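Local coordinates for phosphoacetylglucosamine mutase (Aspergillus lentulus, PDB 5O9X), which probably interconverts the 6-phosphate and 1-phosphate of N-acetylglucosamine, and here holds glucose 1,6-bisphosphate, at residues S58-G63 with C173-G178. The protein carries 1 engineered substitution. Sequence-based numbering, arbitrary orientation.
Sequences SGQWIG and CKNTLG
A lysine-on-tryptophan cation-pi and CH-pi contact joins W61 to K174 at the surface of the first alpha/beta/alpha domain. W61 leads into the strand that runs through I62 and G63, just after the Schellman motif, with S58 at C-prime, that ends the preceding helix. K174 sits in the last turns of helix 164-176, which packs on the mixed sheet containing that strand. The K174 chain bends twice near its end (chi3 79°, chi4 63°) and lays its CE over one face of the indole. K174 CE stands 3.6 Å from the centroid of the W61 six-membered ring. K174 NZ lies farther out, 4.7 Å from the centroid of the W61 six-membered ring and 23° off its normal. The W61 side chain also touches I157 of edge strand 155-161 and V129 of strand 127-132.

N175 reaches the same residue from the ring edge. Its amide group lies beside the W61 backbone and also touches the CA and CB of Q60. The modelled amide is probably turned over. Turned back, it could hydrogen-bond both W61 N and W61 O.

The chemistry is thus mixed: the methylenes of K174 give the indole a nonpolar cover, while its charge probably adds electrostatic attraction to the pi face.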
ATOM      1  N   SER A  58      -7.877  25.078   2.311  1.00 32.87           N
ATOM      2  CA  SER A  58      -7.380  26.406   1.823  1.00 35.61           C
ATOM      3  C   SER A  58      -6.546  26.339   0.541  1.00 34.73           C
ATOM      4  O   SER A  58      -5.536  27.049   0.403  1.00 35.45           O
ATOM      5  CB  SER A  58      -6.577  27.161   2.919  1.00 43.49           C
ATOM      6  OG  SER A  58      -7.155  27.108   4.224  1.00 49.24           O
ATOM      7  N   GLY A  59      -6.979  25.479  -0.384  1.00 34.50           N
ATOM      8  CA  GLY A  59      -6.409  25.344  -1.734  1.00 29.44           C
ATOM      9  C   GLY A  59      -5.141  24.503  -1.827  1.00 31.05           C
ATOM     10  O   GLY A  59      -4.371  24.651  -2.780  1.00 27.76           O
ATOM     11  N   GLN A  60      -4.927  23.609  -0.859  1.00 30.72           N
ATOM     12  CA  GLN A  60      -3.773  22.696  -0.882  1.00 30.31           C
ATOM     13  C   GLN A  60      -4.057  21.655  -1.972  1.00 25.80           C
ATOM     14  O   GLN A  60      -5.198  21.371  -2.261  1.00 24.31           O
ATOM     15  CB  GLN A  60      -3.516  22.040   0.473  1.00 31.94           C
ATOM     16  CG  GLN A  60      -2.627  22.862   1.428  1.00 33.61           C
ATOM     17  CD  GLN A  60      -2.456  22.198   2.771  1.00 33.71           C
ATOM     18  OE1 GLN A  60      -3.420  21.913   3.452  1.00 38.65           O
ATOM     19  NE2 GLN A  60      -1.230  21.938   3.158  1.00 33.92           N
ATOM     20  N   TRP A  61      -3.008  21.225  -2.653  1.00 23.60           N
ATOM     21  CA  TRP A  61      -3.120  20.204  -3.676  1.00 22.00           C
ATOM     22  C   TRP A  61      -3.655  18.914  -3.060  1.00 18.11           C
ATOM     23  O   TRP A  61      -3.141  18.379  -2.055  1.00 19.24           O
ATOM     24  CB  TRP A  61      -1.751  20.001  -4.347  1.00 23.00           C
ATOM     25  CG  TRP A  61      -1.386  21.182  -5.167  1.00 23.21           C
ATOM     26  CD1 TRP A  61      -0.657  22.265  -4.775  1.00 26.13           C
ATOM     27  CD2 TRP A  61      -1.745  21.404  -6.548  1.00 25.63           C
ATOM     28  NE1 TRP A  61      -0.528  23.151  -5.852  1.00 26.79           N
ATOM     29  CE2 TRP A  61      -1.183  22.656  -6.936  1.00 24.38           C
ATOM     30  CE3 TRP A  61      -2.474  20.656  -7.498  1.00 25.99           C
ATOM     31  CZ2 TRP A  61      -1.346  23.191  -8.215  1.00 25.58           C
ATOM     32  CZ3 TRP A  61      -2.626  21.177  -8.793  1.00 26.39           C
ATOM     33  CH2 TRP A  61      -2.059  22.452  -9.132  1.00 28.52           C
ATOM     34  N   ILE A  62      -4.724  18.427  -3.665  1.00 21.32           N
ATOM     35  CA  ILE A  62      -5.254  17.066  -3.331  1.00 20.19           C
ATOM     36  C   ILE A  62      -4.936  16.109  -4.526  1.00 21.18           C
ATOM     37  O   ILE A  62      -5.066  16.513  -5.684  1.00 22.27           O
ATOM     38  CB  ILE A  62      -6.764  17.200  -3.122  1.00 19.08           C
ATOM     39  CG1 ILE A  62      -7.061  18.054  -1.842  1.00 18.51           C
ATOM     40  CG2 ILE A  62      -7.485  15.833  -2.989  1.00 18.19           C
ATOM     41  CD1 ILE A  62      -6.384  17.516  -0.572  1.00 17.85           C
ATOM     42  N   GLY A  63      -4.621  14.833  -4.259  1.00 20.69           N
ATOM     43  CA  GLY A  63      -4.252  13.950  -5.421  1.00 19.42           C
ATOM     44  C   GLY A  63      -5.413  12.993  -5.663  1.00 21.02           C
ATOM     45  O   GLY A  63      -6.208  12.653  -4.701  1.00 19.76           O
ATOM     46  N   CYS A 173       5.234  16.947  -2.280  1.00 26.39           N
ATOM     47  CA  CYS A 173       6.139  17.976  -2.824  1.00 27.16           C
ATOM     48  C   CYS A 173       5.454  19.298  -3.122  1.00 30.53           C
ATOM     49  O   CYS A 173       5.971  20.366  -2.715  1.00 30.18           O
ATOM     50  CB  CYS A 173       6.876  17.524  -4.108  1.00 26.15           C
ATOM     51  SG  CYS A 173       8.079  16.253  -3.694  1.00 27.98           S
ATOM     52  N   LYS A 174       4.330  19.273  -3.840  1.00 27.38           N
ATOM     53  CA  LYS A 174       3.726  20.549  -4.241  1.00 30.38           C
ATOM     54  C   LYS A 174       3.203  21.321  -2.969  1.00 30.19           C
ATOM     55  O   LYS A 174       3.105  22.558  -2.955  1.00 31.64           O
ATOM     56  CB  LYS A 174       2.582  20.339  -5.228  1.00 27.77           C
ATOM     57  CG  LYS A 174       2.946  19.703  -6.549  1.00 28.53           C
ATOM     58  CD  LYS A 174       1.747  19.693  -7.454  1.00 26.10           C
ATOM     59  CE  LYS A 174       1.542  21.071  -8.078  1.00 31.27           C
ATOM     60  NZ  LYS A 174       2.658  21.509  -8.945  1.00 32.01           N
ATOM     61  N   ASN A 175       2.833  20.592  -1.923  1.00 27.46           N
ATOM     62  CA  ASN A 175       2.306  21.273  -0.739  1.00 30.58           C
ATOM     63  C   ASN A 175       3.406  21.742   0.226  1.00 33.96           C
ATOM     64  O   ASN A 175       3.103  22.387   1.221  1.00 30.67           O
ATOM     65  CB  ASN A 175       1.282  20.411  -0.019  1.00 27.20           C
ATOM     66  CG  ASN A 175      -0.028  20.307  -0.792  1.00 28.03           C
ATOM     67  OD1 ASN A 175      -0.580  19.210  -0.924  1.00 27.71           O
ATOM     68  ND2 ASN A 175      -0.508  21.407  -1.318  1.00 24.05           N
ATOM     69  N   THR A 176       4.656  21.366  -0.040  1.00 33.81           N
ATOM     70  CA  THR A 176       5.743  21.706   0.853  1.00 35.55           C
ATOM     71  C   THR A 176       6.822  22.527   0.153  1.00 38.00           C
ATOM     72  O   THR A 176       7.804  22.921   0.810  1.00 42.01           O
ATOM     73  CB  THR A 176       6.399  20.473   1.510  1.00 33.34           C
ATOM     74  OG1 THR A 176       7.009  19.667   0.483  1.00 34.39           O
ATOM     75  CG2 THR A 176       5.400  19.679   2.394  1.00 36.72           C
ATOM     76  N   LEU A 177       6.654  22.773  -1.151  1.00 34.49           N
ATOM     77  CA  LEU A 177       7.711  23.364  -1.946  1.00 39.18           C
ATOM     78  C   LEU A 177       7.967  24.769  -1.328  1.00 44.77           C
ATOM     79  O   LEU A 177       7.005  25.436  -0.923  1.00 37.92           O
ATOM     80  CB  LEU A 177       7.310  23.419  -3.432  1.00 38.85           C
ATOM     81  CG  LEU A 177       8.364  23.845  -4.455  1.00 40.18           C
ATOM     82  CD1 LEU A 177       9.557  22.886  -4.586  1.00 39.97           C
ATOM     83  CD2 LEU A 177       7.715  24.117  -5.813  1.00 37.61           C
ATOM     84  N   GLY A 178       9.249  25.117  -1.143  1.00 45.45           N
ATOM     85  CA  GLY A 178       9.672  26.449  -0.689  1.00 51.31           C
ATOM     86  C   GLY A 178       9.489  26.709   0.794  1.00 58.50           C
ATOM     87  O   GLY A 178       9.495  27.857   1.207  1.00 66.76           O
TER